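Local coordinates for embryonic developmental protein tofu-6 (Caenorhabditis elegans, PDB 7OCX) that probably acts in piRNA (21U-RNA) biogenesis as a subunit of the PETISCO complex, where its RRM domain pairs with protein pid-3, at residues 27-30 against 31-34; 64-67 against 68-71. All blocks are in the same frame, centred on the assembly; numbering follows the deposited sequence.

Contact 1. Residues 27-30 against 31-34; sequences AWND and WNLF
Asn29 and Asn32 trade hydrogen bonds in a capping box that starts helix 30-38, the first helix of this RRM fold. In one direction Asn32 N donates to Asn29 OD1 over 3.0 Å, arriving almost head-on to the carbonyl, with a C=O...N angle of 168°. In return, Asn29 N donates to Asn32 OD1 at 2.7 Å, in the carbonyl plane and on a lone pair. Asn29 can reach forward because its CG sits between its own N and carbonyl carbon (chi1 79°), which folds the amide over the first turn. The backbone then takes over, Leu33 N bonding to Asn29 O and Phe34 N to Asp30 O.

The tight side is at the indole of Trp28, where Asn32 CB sits 3.5 Å from the plane of one face, offset toward its rim, and comes 3.6 Å from Trp28 CG. Beyond it, Trp28 CZ3 only grazes Leu33 CD1. Phe87 meets the same indole edge-to-face, while Leu33 and Phe34 turn to strand 43-51, where both touch Cys46.

Asn29, by contrast, is exposed, and the packing on its side is looser: Asn29 ND2 lies at the edge of the Trp31 ring, near its plane, 4.1 Å from Trp31 CD1. Asp30 and Trp31 extend side by side toward the chain of Protein pid-3, whose Phe57 meets the Trp31 ring. The carboxylate of Asp30 is shared between salt bridges from OD2 to Arg47 and to Lys56 of the pid-3 chain. Its other oxygen, Asp30 OD1, lies 3.6 Å from Trp31 CD1, with the carboxylate and ring planes 67° apart.

Contact 2. Residues 64-67 against 68-71; sequences MMSV and ADAD
The second helix of the RRM fold, 67-75, begins with an N-cap at Ser66, at the turn where strand 57-64 gives way to the helix. Asp69 N donates to Ser66 OG at 3.2 Å with an N-H...O angle of 161°, so a side chain caps this amide of the first turn. The same hydroxyl gives a weak hydrogen bond to Asp69 OD2, also 3.2 Å away. Ser66 OG thus accepts from the backbone and donates to the side chain of one residue. It is placed there by chi1 of 75°, with OG lying between the backbone N and the carbonyl carbon. An alanine here would remove the hydroxyl, and Asp69 N would probably lose its cap while the Asp69 carboxylate became freer to turn.

Main-chain bonds continue the turn: Ala70 N reaches Ser66 O at 3.0 Å, and Asp71 N reaches Val67 O at 2.7 Å.

On the apolar side, Met64 passes obliquely across Asp69, with CB to CB at 3.7 Å. Its chain bends at both chi2 (-55°) and chi3, which brings Met64 CE back to 3.8 Å from Asp69 CB, while Met64 CG lies 4.0 Å from the methyl CB of Ala70. Val67 and Asp71, one turn apart, run alongside each other and point the same way, Val67 CG1 coming 3.9 Å from Asp71 OD2. That carboxylate finds its stronger partners elsewhere, in Arg74 and in Arg73 of a pid-3 chain.

Met64 and Ala70 both pack on Phe19 of strand 18-25, pressing the start of the helix against the sheet, while Met65 and Asp69 touch Lys42, just before strand 43-51.

Overall arrangement
Contacts 1 and 2 cap the two helices of one RRM domain, 30-38 and 67-75, each where the chain leaves a sheet strand. Their centres are 19 Å apart and their nearest atoms about 7 Å. Both are partly buried, with three buried residues in contact 2 and two in contact 1. Their inner faces reach different strands, 43-51 from contact 1 and 18-25 from contact 2. Contact 1 uses two amide side chains, with the CB of one packed on an indole face, whereas contact 2 relies on a hydroxyl, a carboxylate and aliphatic packing. In each, an aspartate turns outward to pair with a basic residue of a pid-3 chain, and in contact 1 aromatic rings meet pid-3 as well.

Contact 1. Residues 27-30 against 31-34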
ATOM      1  N   ALA C  27      14.982 -33.459   6.049  1.00 52.57           N
ATOM      2  CA  ALA C  27      15.760 -32.955   4.924  1.00 52.29           C
ATOM      3  C   ALA C  27      15.335 -31.563   4.479  1.00 54.67           C
ATOM      4  O   ALA C  27      15.953 -31.005   3.567  1.00 50.62           O
ATOM      5  CB  ALA C  27      15.642 -33.915   3.736  1.00 50.74           C
ATOM      6  N   TRP C  28      14.287 -30.999   5.076  1.00 47.49           N
ATOM      7  CA  TRP C  28      13.773 -29.714   4.625  1.00 37.99           C
ATOM      8  C   TRP C  28      14.627 -28.601   5.218  1.00 41.93           C
ATOM      9  O   TRP C  28      15.218 -28.740   6.294  1.00 45.95           O
ATOM     10  CB  TRP C  28      12.332 -29.522   5.100  1.00 42.70           C
ATOM     11  CG  TRP C  28      11.314 -30.247   4.307  1.00 41.09           C
ATOM     12  CD1 TRP C  28      11.506 -31.378   3.565  1.00 45.21           C
ATOM     13  CD2 TRP C  28       9.908 -29.985   4.280  1.00 44.61           C
ATOM     14  NE1 TRP C  28      10.317 -31.803   3.034  1.00 48.15           N
ATOM     15  CE2 TRP C  28       9.317 -30.969   3.462  1.00 46.17           C
ATOM     16  CE3 TRP C  28       9.095 -28.998   4.850  1.00 41.57           C
ATOM     17  CZ2 TRP C  28       7.949 -30.999   3.195  1.00 51.65           C
ATOM     18  CZ3 TRP C  28       7.731 -29.027   4.591  1.00 40.41           C
ATOM     19  CH2 TRP C  28       7.171 -30.026   3.774  1.00 44.97           C
ATOM     20  N   ASN C  29      14.671 -27.477   4.512  1.00 40.83           N
ATOM     21  CA  ASN C  29      15.219 -26.248   5.059  1.00 39.39           C
ATOM     22  C   ASN C  29      14.051 -25.242   5.071  1.00 40.98           C
ATOM     23  O   ASN C  29      12.904 -25.586   4.761  1.00 38.61           O
ATOM     24  CB  ASN C  29      16.431 -25.831   4.231  1.00 44.44           C
ATOM     25  CG  ASN C  29      16.067 -25.156   2.931  1.00 47.94           C
ATOM     26  OD1 ASN C  29      14.934 -25.193   2.485  1.00 42.64           O
ATOM     27  ND2 ASN C  29      17.087 -24.661   2.243  1.00 57.67           N
ATOM     28  N   ASP C  30      14.346 -24.000   5.434  1.00 37.89           N
ATOM     29  CA  ASP C  30      13.277 -23.025   5.571  1.00 38.68           C
ATOM     30  C   ASP C  30      12.628 -22.700   4.232  1.00 40.58           C
ATOM     31  O   ASP C  30      11.445 -22.330   4.202  1.00 36.02           O
ATOM     32  CB  ASP C  30      13.801 -21.760   6.239  1.00 39.06           C
ATOM     33  CG  ASP C  30      15.040 -21.207   5.575  1.00 44.97           C
ATOM     34  OD1 ASP C  30      15.603 -21.860   4.653  1.00 48.78           O
ATOM     35  OD2 ASP C  30      15.438 -20.090   5.978  1.00 53.80           O
ATOM     36  N   TRP C  31      13.365 -22.821   3.122  1.00 36.29           N
ATOM     37  CA  TRP C  31      12.738 -22.599   1.823  1.00 36.59           C
ATOM     38  C   TRP C  31      11.742 -23.698   1.469  1.00 39.80           C
ATOM     39  O   TRP C  31      10.715 -23.414   0.850  1.00 36.55           O
ATOM     40  CB  TRP C  31      13.771 -22.452   0.719  1.00 39.72           C
ATOM     41  CG  TRP C  31      14.493 -21.169   0.774  1.00 38.93           C
ATOM     42  CD1 TRP C  31      15.770 -20.969   1.219  1.00 38.23           C
ATOM     43  CD2 TRP C  31      13.982 -19.868   0.432  1.00 40.60           C
ATOM     44  NE1 TRP C  31      16.100 -19.644   1.137  1.00 42.55           N
ATOM     45  CE2 TRP C  31      15.014 -18.942   0.673  1.00 38.37           C
ATOM     46  CE3 TRP C  31      12.754 -19.399  -0.061  1.00 43.46           C
ATOM     47  CZ2 TRP C  31      14.872 -17.580   0.418  1.00 41.54           C
ATOM     48  CZ3 TRP C  31      12.597 -18.042  -0.291  1.00 38.81           C
ATOM     49  CH2 TRP C  31      13.643 -17.143  -0.041  1.00 36.57           C
ATOM     50  N   ASN C  32      11.996 -24.948   1.865  1.00 41.02           N
ATOM     51  CA  ASN C  32      10.996 -25.997   1.652  1.00 43.17           C
ATOM     52  C   ASN C  32       9.698 -25.661   2.386  1.00 42.22           C
ATOM     53  O   ASN C  32       8.599 -25.792   1.831  1.00 39.81           O
ATOM     54  CB  ASN C  32      11.548 -27.337   2.140  1.00 41.97           C
ATOM     55  CG  ASN C  32      12.777 -27.760   1.378  1.00 49.67           C
ATOM     56  OD1 ASN C  32      13.827 -28.007   1.972  1.00 44.78           O
ATOM     57  ND2 ASN C  32      12.652 -27.875   0.060  1.00 51.00           N
ATOM     58  N   LEU C  33       9.821 -25.259   3.652  1.00 37.57           N
ATOM     59  CA  LEU C  33       8.673 -24.878   4.468  1.00 39.86           C
ATOM     60  C   LEU C  33       7.944 -23.686   3.861  1.00 36.97           C
ATOM     61  O   LEU C  33       6.707 -23.664   3.773  1.00 38.26           O
ATOM     62  CB  LEU C  33       9.164 -24.558   5.882  1.00 36.70           C
ATOM     63  CG  LEU C  33       8.102 -24.239   6.930  1.00 42.13           C
ATOM     64  CD1 LEU C  33       7.125 -25.386   7.091  1.00 42.74           C
ATOM     65  CD2 LEU C  33       8.762 -23.909   8.258  1.00 38.95           C
ATOM     66  N   PHE C  34       8.702 -22.676   3.441  1.00 37.80           N
ATOM     67  CA  PHE C  34       8.100 -21.526   2.777  1.00 38.26           C
ATOM     68  C   PHE C  34       7.266 -21.965   1.572  1.00 40.44           C
ATOM     69  O   PHE C  34       6.142 -21.487   1.370  1.00 35.73           O
ATOM     70  CB  PHE C  34       9.210 -20.546   2.369  1.00 35.01           C
ATOM     71  CG  PHE C  34       8.788 -19.550   1.337  1.00 33.99           C
ATOM     72  CD1 PHE C  34       8.120 -18.390   1.706  1.00 35.78           C
ATOM     73  CD2 PHE C  34       9.062 -19.775  -0.004  1.00 37.86           C
ATOM     74  CE1 PHE C  34       7.718 -17.471   0.756  1.00 36.04           C
ATOM     75  CE2 PHE C  34       8.658 -18.872  -0.965  1.00 43.62           C
ATOM     76  CZ  PHE C  34       7.982 -17.710  -0.587  1.00 38.15           C
TER

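Contact 2. Residues 64-67 against 68-71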
ATOM      1  N   MET C  64       1.743 -15.982   8.214  1.00 34.98           N
ATOM      2  CA  MET C  64       1.236 -15.532   6.935  1.00 36.46           C
ATOM      3  C   MET C  64       1.174 -14.010   6.906  1.00 31.97           C
ATOM      4  O   MET C  64       1.221 -13.333   7.935  1.00 34.60           O
ATOM      5  CB  MET C  64      -0.130 -16.137   6.641  1.00 37.07           C
ATOM      6  CG  MET C  64      -0.215 -17.655   6.675  1.00 37.17           C
ATOM      7  SD  MET C  64       0.946 -18.481   5.610  1.00 35.88           S
ATOM      8  CE  MET C  64       0.195 -18.187   3.995  1.00 39.07           C
ATOM      9  N   MET C  65       1.102 -13.466   5.698  1.00 31.58           N
ATOM     10  CA  MET C  65       1.066 -12.017   5.567  1.00 32.96           C
ATOM     11  C   MET C  65      -0.236 -11.428   6.091  1.00 40.45           C
ATOM     12  O   MET C  65      -0.270 -10.246   6.454  1.00 38.11           O
ATOM     13  CB  MET C  65       1.268 -11.620   4.107  1.00 33.53           C
ATOM     14  CG  MET C  65       1.420 -10.143   3.958  1.00 42.92           C
ATOM     15  SD  MET C  65       3.007  -9.453   4.403  1.00 56.20           S
ATOM     16  CE  MET C  65       4.173 -10.707   3.883  1.00 37.41           C
ATOM     17  N   SER C  66      -1.300 -12.213   6.127  1.00 38.43           N
ATOM     18  CA  SER C  66      -2.588 -11.696   6.557  1.00 38.05           C
ATOM     19  C   SER C  66      -3.401 -12.822   7.167  1.00 38.81           C
ATOM     20  O   SER C  66      -3.149 -14.001   6.917  1.00 36.57           O
ATOM     21  CB  SER C  66      -3.308 -11.036   5.378  1.00 43.15           C
ATOM     22  OG  SER C  66      -3.822 -12.015   4.490  1.00 40.63           O
ATOM     23  N   VAL C  67      -4.366 -12.436   8.000  1.00 36.60           N
ATOM     24  CA  VAL C  67      -5.250 -13.414   8.632  1.00 35.40           C
ATOM     25  C   VAL C  67      -6.021 -14.176   7.566  1.00 40.28           C
ATOM     26  O   VAL C  67      -6.252 -15.388   7.685  1.00 43.89           O
ATOM     27  CB  VAL C  67      -6.186 -12.700   9.631  1.00 38.22           C
ATOM     28  CG1 VAL C  67      -7.271 -13.624  10.155  1.00 46.64           C
ATOM     29  CG2 VAL C  67      -5.346 -12.136  10.768  1.00 40.68           C
ATOM     30  N   ALA C  68      -6.392 -13.485   6.487  1.00 39.01           N
ATOM     31  CA  ALA C  68      -7.071 -14.141   5.376  1.00 46.17           C
ATOM     32  C   ALA C  68      -6.224 -15.266   4.779  1.00 46.73           C
ATOM     33  O   ALA C  68      -6.756 -16.335   4.461  1.00 55.89           O
ATOM     34  CB  ALA C  68      -7.438 -13.101   4.316  1.00 52.94           C
ATOM     35  N   ASP C  69      -4.915 -15.050   4.621  1.00 48.19           N
ATOM     36  CA  ASP C  69      -4.030 -16.136   4.178  1.00 44.93           C
ATOM     37  C   ASP C  69      -4.000 -17.270   5.194  1.00 49.58           C
ATOM     38  O   ASP C  69      -4.020 -18.452   4.824  1.00 50.08           O
ATOM     39  CB  ASP C  69      -2.606 -15.622   3.971  1.00 49.67           C
ATOM     40  CG  ASP C  69      -2.485 -14.603   2.860  1.00 50.12           C
ATOM     41  OD1 ASP C  69      -3.272 -14.675   1.898  1.00 47.52           O
ATOM     42  OD2 ASP C  69      -1.597 -13.719   2.983  1.00 51.68           O
ATOM     43  N   ALA C  70      -3.884 -16.925   6.481  1.00 42.64           N
ATOM     44  CA  ALA C  70      -3.850 -17.930   7.537  1.00 42.72           C
ATOM     45  C   ALA C  70      -5.156 -18.702   7.617  1.00 48.16           C
ATOM     46  O   ALA C  70      -5.154 -19.891   7.958  1.00 49.32           O
ATOM     47  CB  ALA C  70      -3.559 -17.264   8.882  1.00 40.87           C
ATOM     48  N   ASP C  71      -6.284 -18.044   7.330  1.00 47.68           N
ATOM     49  CA  ASP C  71      -7.550 -18.766   7.281  1.00 56.60           C
ATOM     50  C   ASP C  71      -7.581 -19.755   6.114  1.00 54.65           C
ATOM     51  O   ASP C  71      -8.100 -20.869   6.258  1.00 60.48           O
ATOM     52  CB  ASP C  71      -8.735 -17.796   7.192  1.00 57.20           C
ATOM     53  CG  ASP C  71      -9.023 -17.092   8.518  1.00 59.17           C
ATOM     54  OD1 ASP C  71      -8.538 -17.565   9.570  1.00 56.08           O
ATOM     55  OD2 ASP C  71      -9.816 -16.134   8.534  1.00 58.48           O
TER